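Local coordinates for protein NAD-dependent benzaldehyde dehydrogenase (Legionella pneumophila, PDB 3RHE) that is called an NAD-dependent benzaldehyde dehydrogenase but belongs to the vicinal oxygen chelate (glyoxalase/bleomycin resistance) superfamily, so its actual reaction or ligand remains uncertain, at residues P32-S36 with P37-M41; E21-Y24 with K25-D29; I84-Q87 with W88-E92. All blocks are in the same frame, centred on the assembly; numbering follows the deposited sequence.

The chain, modelled from residue 7, first forms strand 8-14 and then helix 17-28, whose last two turns make contact 2. After a short connection, contact 1 closes the hairpin of strands 34-35 and 39-43 and folds back on that helix: A40 CB meets E21 CG at 3.9 Å. Contact 3 comes later, at the C-terminal end of helix 78-90, on the opposite side of the chain's centre, its nearest atoms about 17 Å from contact 1 and about 22 Å from contact 2. The three follow in series, none nesting or crossing. Contacts 1 and 2 join one helix to strands 39-43 and 49-54; contact 3 sits against strands 95-98 and 117-123.

Contact 1. Residues P32-S36 with P37-M41; sequences PIESS and PTFAM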
loop_
_atom_site.group_PDB
_atom_site.type_symbol
_atom_site.label_atom_id
_atom_site.label_comp_id
_atom_site.label_asym_id
_atom_site.label_seq_id
_atom_site.Cartn_x
_atom_site.Cartn_y
_atom_site.Cartn_z
ATOM N N PRO A 32 -15.872 -6.217 1.323
ATOM C CA PRO A 32 -14.666 -5.793 0.606
ATOM C C PRO A 32 -14.835 -6.085 -0.885
ATOM O O PRO A 32 -15.491 -7.068 -1.222
ATOM C CB PRO A 32 -13.576 -6.681 1.206
ATOM C CG PRO A 32 -14.274 -7.878 1.679
ATOM C CD PRO A 32 -15.648 -7.434 2.122
ATOM N N ILE A 33 -14.283 -5.250 -1.758
ATOM C CA ILE A 33 -14.308 -5.551 -3.189
ATOM C C ILE A 33 -13.357 -6.708 -3.532
ATOM O O ILE A 33 -13.497 -7.356 -4.566
ATOM C CB ILE A 33 -13.952 -4.338 -4.054
ATOM C CG1 ILE A 33 -12.499 -3.930 -3.834
ATOM C CG2 ILE A 33 -14.927 -3.176 -3.798
ATOM C CD1 ILE A 33 -12.018 -2.880 -4.798
ATOM N N GLU A 34 -12.392 -6.967 -2.657
ATOM C CA GLU A 34 -11.474 -8.075 -2.864
ATOM C C GLU A 34 -10.976 -8.602 -1.531
ATOM O O GLU A 34 -10.771 -7.826 -0.589
ATOM C CB GLU A 34 -10.296 -7.629 -3.748
ATOM C CG GLU A 34 -9.270 -8.709 -4.013
ATOM C CD GLU A 34 -8.278 -8.869 -2.876
ATOM O OE1 GLU A 34 -7.598 -9.920 -2.807
ATOM O OE2 GLU A 34 -8.169 -7.932 -2.059
ATOM N N SER A 35 -10.802 -9.919 -1.445
ATOM C CA SER A 35 -10.237 -10.530 -0.250
ATOM C C SER A 35 -9.411 -11.778 -0.590
ATOM O O SER A 35 -9.637 -12.432 -1.613
ATOM C CB SER A 35 -11.324 -10.852 0.779
ATOM O OG SER A 35 -12.192 -11.863 0.305
ATOM N N SER A 36 -8.447 -12.082 0.271
ATOM C CA SER A 36 -7.560 -13.219 0.091
ATOM C C SER A 36 -6.856 -13.470 1.418
ATOM O O SER A 36 -6.944 -12.649 2.323
ATOM C CB SER A 36 -6.538 -12.943 -1.023
ATOM O OG SER A 36 -5.473 -12.134 -0.549
ATOM N N PRO A 37 -6.158 -14.605 1.543
ATOM C CA PRO A 37 -5.476 -14.894 2.809
ATOM C C PRO A 37 -4.430 -13.827 3.172
ATOM O O PRO A 37 -4.084 -13.688 4.342
ATOM C CB PRO A 37 -4.792 -16.242 2.542
ATOM C CG PRO A 37 -5.574 -16.859 1.424
ATOM C CD PRO A 37 -6.032 -15.707 0.573
ATOM N N THR A 38 -3.957 -13.078 2.184
ATOM C CA THR A 38 -2.882 -12.112 2.407
ATOM C C THR A 38 -3.300 -10.639 2.289
ATOM O O THR A 38 -2.566 -9.755 2.717
ATOM C CB THR A 38 -1.685 -12.378 1.458
ATOM O OG1 THR A 38 -0.585 -11.548 1.837
ATOM C CG2 THR A 38 -2.055 -12.072 0.027
ATOM N N PHE A 39 -4.473 -10.374 1.723
ATOM C CA PHE A 39 -4.864 -8.992 1.440
ATOM C C PHE A 39 -6.376 -8.847 1.302
ATOM O O PHE A 39 -7.036 -9.713 0.726
ATOM C CB PHE A 39 -4.172 -8.508 0.157
ATOM C CG PHE A 39 -4.378 -7.045 -0.136
ATOM C CD1 PHE A 39 -5.294 -6.639 -1.094
ATOM C CD2 PHE A 39 -3.651 -6.074 0.543
ATOM C CE1 PHE A 39 -5.484 -5.299 -1.368
ATOM C CE2 PHE A 39 -3.840 -4.723 0.279
ATOM C CZ PHE A 39 -4.755 -4.335 -0.679
ATOM N N ALA A 40 -6.925 -7.760 1.840
ATOM C CA ALA A 40 -8.313 -7.405 1.564
ATOM C C ALA A 40 -8.396 -5.919 1.249
ATOM O O ALA A 40 -7.599 -5.120 1.759
ATOM C CB ALA A 40 -9.221 -7.773 2.729
HETATM N N MSE A 41 -9.328 -5.547 0.386
HETATM C CA MSE A 41 -9.509 -4.147 0.062
HETATM C C MSE A 41 -10.955 -3.691 0.193
HETATM O O MSE A 41 -11.868 -4.340 -0.330
HETATM C CB MSE A 41 -9.023 -3.839 -1.347
HETATM C CG MSE A 41 -9.390 -2.417 -1.740
HETATM SE SE MSE A 41 -8.186 -1.615 -3.000
HETATM C CE MSE A 41 -8.700 -2.651 -4.570
#
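The hydroxyl of S36 is held from two directions at the turn of a beta hairpin. OG donates to F39 O at 3.2 Å, lying in the carbonyl plane on a lone pair, and accepts the N-H of T38 at 3.3 Å. The second bond makes S36 the start of an ST turn. Its chi1 of 80° sets OG between the backbone N and the carbonyl carbon. P37 and T38 have the backbone angles of a type I turn, which a weak bond from F39 N to S36 O closes at 3.4 Å. Beyond it the antiparallel arms align S35 with A40 as a non-hydrogen-bonded pair and E34 with M41 as a hydrogen-bonded one, M41 N reaching E34 O in a nearly straight bond of 2.9 Å. I33 and E34 both face M41, a classic beta bulge, and I33 N gives M41 O only a weak, bent bond.

On one side of the hairpin, P32 and A40 face helix 17-28. On the other, E34 and F39 cross at about a right angle. The E34 chain, bent at chi2 (-82°), sets OE2 at the edge of the F39 ring, 3.3 Å from F39 CD1 and near the ring plane, where its negative charge would meet the positive rim of hydrogens. That ring also packs edge-to-face with W53. Next to E34, selenomethionine M41 turns at chi3 toward I33, with M41 CG 4.0 Å from I33 CG1. At the bulge, P32 CB rests 3.3 Å from M41 O.

Contact 2. Residues E21-Y24 with K25-D29; sequences EEFY and KNLLD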
loop_
_atom_site.group_PDB
_atom_site.type_symbol
_atom_site.label_atom_id
_atom_site.label_comp_id
_atom_site.label_asym_id
_atom_site.label_seq_id
_atom_site.Cartn_x
_atom_site.Cartn_y
_atom_site.Cartn_z
ATOM N N GLU A 21 -10.490 -8.412 8.048
ATOM C CA GLU A 21 -11.523 -8.217 7.042
ATOM C C GLU A 21 -12.915 -8.324 7.659
ATOM O O GLU A 21 -13.828 -7.597 7.275
ATOM C CB GLU A 21 -11.357 -9.255 5.926
ATOM C CG GLU A 21 -12.317 -9.112 4.766
ATOM C CD GLU A 21 -13.650 -9.822 4.993
ATOM O OE1 GLU A 21 -14.669 -9.369 4.430
ATOM O OE2 GLU A 21 -13.684 -10.831 5.730
ATOM N N GLU A 22 -13.077 -9.236 8.611
ATOM C CA GLU A 22 -14.360 -9.380 9.297
ATOM C C GLU A 22 -14.627 -8.169 10.181
ATOM O O GLU A 22 -15.758 -7.659 10.237
ATOM C CB GLU A 22 -14.393 -10.662 10.130
ATOM C CG GLU A 22 -14.501 -11.939 9.303
ATOM C CD GLU A 22 -15.733 -11.959 8.410
ATOM O OE1 GLU A 22 -16.863 -11.823 8.939
ATOM O OE2 GLU A 22 -15.566 -12.113 7.177
ATOM N N PHE A 23 -13.586 -7.719 10.880
ATOM C CA PHE A 23 -13.697 -6.518 11.693
ATOM C C PHE A 23 -14.212 -5.356 10.846
ATOM O O PHE A 23 -15.182 -4.708 11.194
ATOM C CB PHE A 23 -12.353 -6.151 12.332
ATOM C CG PHE A 23 -12.390 -4.862 13.117
ATOM C CD1 PHE A 23 -12.859 -4.844 14.427
ATOM C CD2 PHE A 23 -11.979 -3.676 12.543
ATOM C CE1 PHE A 23 -12.897 -3.663 15.150
ATOM C CE2 PHE A 23 -12.015 -2.499 13.248
ATOM C CZ PHE A 23 -12.475 -2.488 14.566
ATOM N N TYR A 24 -13.565 -5.116 9.714
ATOM C CA TYR A 24 -13.925 -3.987 8.863
ATOM C C TYR A 24 -15.265 -4.160 8.114
ATOM O O TYR A 24 -16.033 -3.206 7.975
ATOM C CB TYR A 24 -12.757 -3.637 7.925
ATOM C CG TYR A 24 -11.692 -2.857 8.662
ATOM C CD1 TYR A 24 -11.877 -1.515 8.944
ATOM C CD2 TYR A 24 -10.529 -3.472 9.124
ATOM C CE1 TYR A 24 -10.930 -0.790 9.641
ATOM C CE2 TYR A 24 -9.562 -2.750 9.823
ATOM C CZ TYR A 24 -9.777 -1.410 10.074
ATOM O OH TYR A 24 -8.851 -0.673 10.766
ATOM N N LYS A 25 -15.553 -5.374 7.653
ATOM C CA LYS A 25 -16.852 -5.640 7.051
ATOM C C LYS A 25 -17.946 -5.242 8.046
ATOM O O LYS A 25 -18.914 -4.582 7.687
ATOM C CB LYS A 25 -16.982 -7.111 6.653
ATOM C CG LYS A 25 -18.432 -7.615 6.562
ATOM C CD LYS A 25 -19.206 -6.912 5.457
ATOM C CE LYS A 25 -20.705 -7.251 5.485
ATOM N NZ LYS A 25 -21.439 -6.553 6.595
ATOM N N ASN A 26 -17.757 -5.620 9.306
ATOM C CA ASN A 26 -18.712 -5.312 10.363
ATOM C C ASN A 26 -18.751 -3.821 10.660
ATOM O O ASN A 26 -19.830 -3.222 10.753
ATOM C CB ASN A 26 -18.351 -6.081 11.635
ATOM C CG ASN A 26 -19.406 -5.956 12.719
ATOM O OD1 ASN A 26 -19.092 -5.690 13.881
ATOM N ND2 ASN A 26 -20.667 -6.155 12.345
ATOM N N LEU A 27 -17.569 -3.228 10.817
ATOM C CA LEU A 27 -17.479 -1.815 11.141
ATOM C C LEU A 27 -18.113 -0.965 10.054
ATOM O O LEU A 27 -18.880 -0.048 10.331
ATOM C CB LEU A 27 -16.024 -1.385 11.351
ATOM C CG LEU A 27 -15.856 0.108 11.674
ATOM C CD1 LEU A 27 -14.699 0.353 12.618
ATOM C CD2 LEU A 27 -15.689 0.946 10.421
ATOM N N LEU A 28 -17.788 -1.288 8.812
ATOM C CA LEU A 28 -18.148 -0.447 7.685
ATOM C C LEU A 28 -19.498 -0.840 7.111
ATOM O O LEU A 28 -20.057 -0.120 6.293
ATOM C CB LEU A 28 -17.082 -0.557 6.595
ATOM C CG LEU A 28 -15.666 -0.099 6.925
ATOM C CD1 LEU A 28 -14.725 -0.465 5.778
ATOM C CD2 LEU A 28 -15.648 1.407 7.190
ATOM N N ASP A 29 -20.007 -1.988 7.541
ATOM C CA ASP A 29 -21.231 -2.546 6.978
ATOM C C ASP A 29 -21.116 -2.580 5.461
ATOM O O ASP A 29 -22.054 -2.248 4.742
ATOM C CB ASP A 29 -22.458 -1.752 7.421
ATOM C CG ASP A 29 -22.813 -2.001 8.877
ATOM O OD1 ASP A 29 -22.842 -3.181 9.302
ATOM O OD2 ASP A 29 -23.071 -1.015 9.601
#
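Y24 and L28 make the close-packed side of these two turns of helix. L28 N binds Y24 O at 2.7 Å, with the donor tilted 23° from the carbonyl plane, and the leucine side chain folds back over the same oxygen, its CG 3.3 Å from Y24 O. With chi1 at -62°, L28 CG lies beside its own backbone N and opposite its carbonyl carbon, which turns the branch toward the preceding turn; CD1 then comes 4.3 Å from Y24 CB. One face of the Y24 ring is covered by its neighbour F23, whose CD2 stands over the ring centre.

Helix 17-28 lies along the curled sheet of the vicinal oxygen chelate fold. Y24 and L28 rest on strands 39-43 and 49-54, through F42, L50 and L52, and L28 also on M44 in the loop after strand 39-43. A looser contact on this sheet side is E21 with K25: the two run alongside each other, E21 OE1 approaching the methylene K25 CB at 3.9 Å, while the lysine bends at chi2 and its end leads away. E21 itself rests on F42.

The solvent flank belongs to F23 and L27, both exposed, which meet at a slant through F23 CE2 and L27 CD1, 4.0 Å apart; their backbones are joined by L27 N to F23 O at 2.8 Å. D29 is the first residue to leave helical angles, with positive phi, and its N makes a weak bond to N26 O.

Contact 3. Residues I84-Q87 with W88-E92; sequences IHRQ and WSDKE
H85 O is gripped by two donors of S89: the backbone N and the hydroxyl OG each lie 3.0 Å from H85 O, approaching from opposite faces of its carbonyl plane. S89 OG also sits 3.6 Å above the H85 ring plane, near its rim. The other backbone bonds of helix 78-90 are W88 N to I84 O, D90 N to R86 O and a more bent K91 N to Q87 O. The last turn ends in a Schellman motif, where E92, with positive phi, binds through its N to S89 O.

The apolar part is a CH-pi contact. I84 CG2 stands over one face of the W88 indole, 3.7 Å from the centroid of the five-membered ring, and closest to NE1 at 3.4 Å. The two side chains run side by side and both touch I120 of strand 117-123, and F108 packs edge-to-face with W88 and with H85.

Among the charged groups, R86 and D90 run side by side, yet R86 NE and D90 OD2 stay 5.5 Å apart; R86 NH2 instead forms a salt bridge with E83. The S89 hydroxyl donates to its own helix, which would let it lie beside apolar I95 at little polar cost.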
loop_
_atom_site.group_PDB
_atom_site.type_symbol
_atom_site.label_atom_id
_atom_site.label_comp_id
_atom_site.label_asym_id
_atom_site.label_seq_id
_atom_site.Cartn_x
_atom_site.Cartn_y
_atom_site.Cartn_z
ATOM N N ILE A 84 8.297 8.865 -11.071
ATOM C CA ILE A 84 8.099 9.446 -9.748
ATOM C C ILE A 84 9.317 9.195 -8.863
ATOM O O ILE A 84 9.685 10.028 -8.046
ATOM C CB ILE A 84 6.820 8.925 -9.049
ATOM C CG1 ILE A 84 5.589 9.200 -9.915
ATOM C CG2 ILE A 84 6.682 9.582 -7.677
ATOM C CD1 ILE A 84 4.313 8.558 -9.423
ATOM N N HIS A 85 9.945 8.033 -9.021
ATOM C CA HIS A 85 11.146 7.757 -8.253
ATOM C C HIS A 85 12.231 8.801 -8.528
ATOM O O HIS A 85 12.905 9.273 -7.615
ATOM C CB HIS A 85 11.693 6.366 -8.561
ATOM C CG HIS A 85 12.963 6.061 -7.833
ATOM N ND1 HIS A 85 14.189 6.009 -8.459
ATOM C CD2 HIS A 85 13.202 5.825 -6.520
ATOM C CE1 HIS A 85 15.125 5.738 -7.569
ATOM N NE2 HIS A 85 14.554 5.628 -6.382
ATOM N N ARG A 86 12.400 9.147 -9.799
ATOM C CA ARG A 86 13.342 10.189 -10.179
ATOM C C ARG A 86 12.990 11.528 -9.532
ATOM O O ARG A 86 13.853 12.196 -8.967
ATOM C CB ARG A 86 13.382 10.329 -11.701
ATOM C CG ARG A 86 14.353 11.382 -12.189
ATOM C CD ARG A 86 14.636 11.215 -13.668
ATOM N NE ARG A 86 13.496 11.572 -14.508
ATOM C CZ ARG A 86 13.554 11.647 -15.837
ATOM N NH1 ARG A 86 14.701 11.397 -16.462
ATOM N NH2 ARG A 86 12.474 11.976 -16.542
ATOM N N GLN A 87 11.719 11.917 -9.603
ATOM C CA GLN A 87 11.288 13.174 -8.992
ATOM C C GLN A 87 11.582 13.189 -7.487
ATOM O O GLN A 87 12.083 14.182 -6.954
ATOM C CB GLN A 87 9.790 13.424 -9.219
ATOM C CG GLN A 87 9.398 13.768 -10.643
ATOM C CD GLN A 87 7.891 13.762 -10.841
ATOM O OE1 GLN A 87 7.396 13.646 -11.965
ATOM N NE2 GLN A 87 7.154 13.879 -9.746
ATOM N N TRP A 88 11.275 12.088 -6.806
ATOM C CA TRP A 88 11.464 12.023 -5.356
ATOM C C TRP A 88 12.948 12.056 -4.964
ATOM O O TRP A 88 13.323 12.669 -3.959
ATOM C CB TRP A 88 10.744 10.793 -4.764
ATOM C CG TRP A 88 9.224 10.949 -4.644
ATOM C CD1 TRP A 88 8.423 11.811 -5.355
ATOM C CD2 TRP A 88 8.342 10.200 -3.790
ATOM N NE1 TRP A 88 7.105 11.655 -4.975
ATOM C CE2 TRP A 88 7.027 10.668 -4.027
ATOM C CE3 TRP A 88 8.536 9.185 -2.841
ATOM C CZ2 TRP A 88 5.914 10.161 -3.345
ATOM C CZ3 TRP A 88 7.422 8.672 -2.171
ATOM C CH2 TRP A 88 6.132 9.163 -2.428
ATOM N N SER A 89 13.794 11.404 -5.758
ATOM C CA SER A 89 15.233 11.464 -5.519
ATOM C C SER A 89 15.725 12.900 -5.674
ATOM O O SER A 89 16.480 13.401 -4.847
ATOM C CB SER A 89 15.989 10.547 -6.479
ATOM O OG SER A 89 15.610 9.194 -6.273
ATOM N N ASP A 90 15.274 13.557 -6.737
ATOM C CA ASP A 90 15.615 14.955 -6.985
ATOM C C ASP A 90 15.163 15.857 -5.839
ATOM O O ASP A 90 15.827 16.842 -5.511
ATOM C CB ASP A 90 15.013 15.422 -8.315
ATOM C CG ASP A 90 15.772 14.877 -9.518
ATOM O OD1 ASP A 90 16.871 14.309 -9.320
ATOM O OD2 ASP A 90 15.271 15.011 -10.658
ATOM N N LYS A 91 14.045 15.493 -5.217
ATOM C CA LYS A 91 13.467 16.271 -4.124
ATOM C C LYS A 91 14.090 15.909 -2.783
ATOM O O LYS A 91 13.745 16.479 -1.751
ATOM C CB LYS A 91 11.949 16.051 -4.057
ATOM C CG LYS A 91 11.163 16.792 -5.120
ATOM C CD LYS A 91 9.751 16.230 -5.256
ATOM C CE LYS A 91 8.918 17.060 -6.227
ATOM N NZ LYS A 91 7.493 16.653 -6.200
ATOM N N GLU A 92 14.979 14.929 -2.801
ATOM C CA GLU A 92 15.674 14.510 -1.594
ATOM C C GLU A 92 14.751 13.826 -0.582
ATOM O O GLU A 92 14.953 13.922 0.622
ATOM C CB GLU A 92 16.429 15.699 -0.982
ATOM C CG GLU A 92 17.524 16.225 -1.921
ATOM C CD GLU A 92 18.428 17.287 -1.291
ATOM O OE1 GLU A 92 18.192 17.694 -0.130
ATOM O OE2 GLU A 92 19.382 17.716 -1.977
#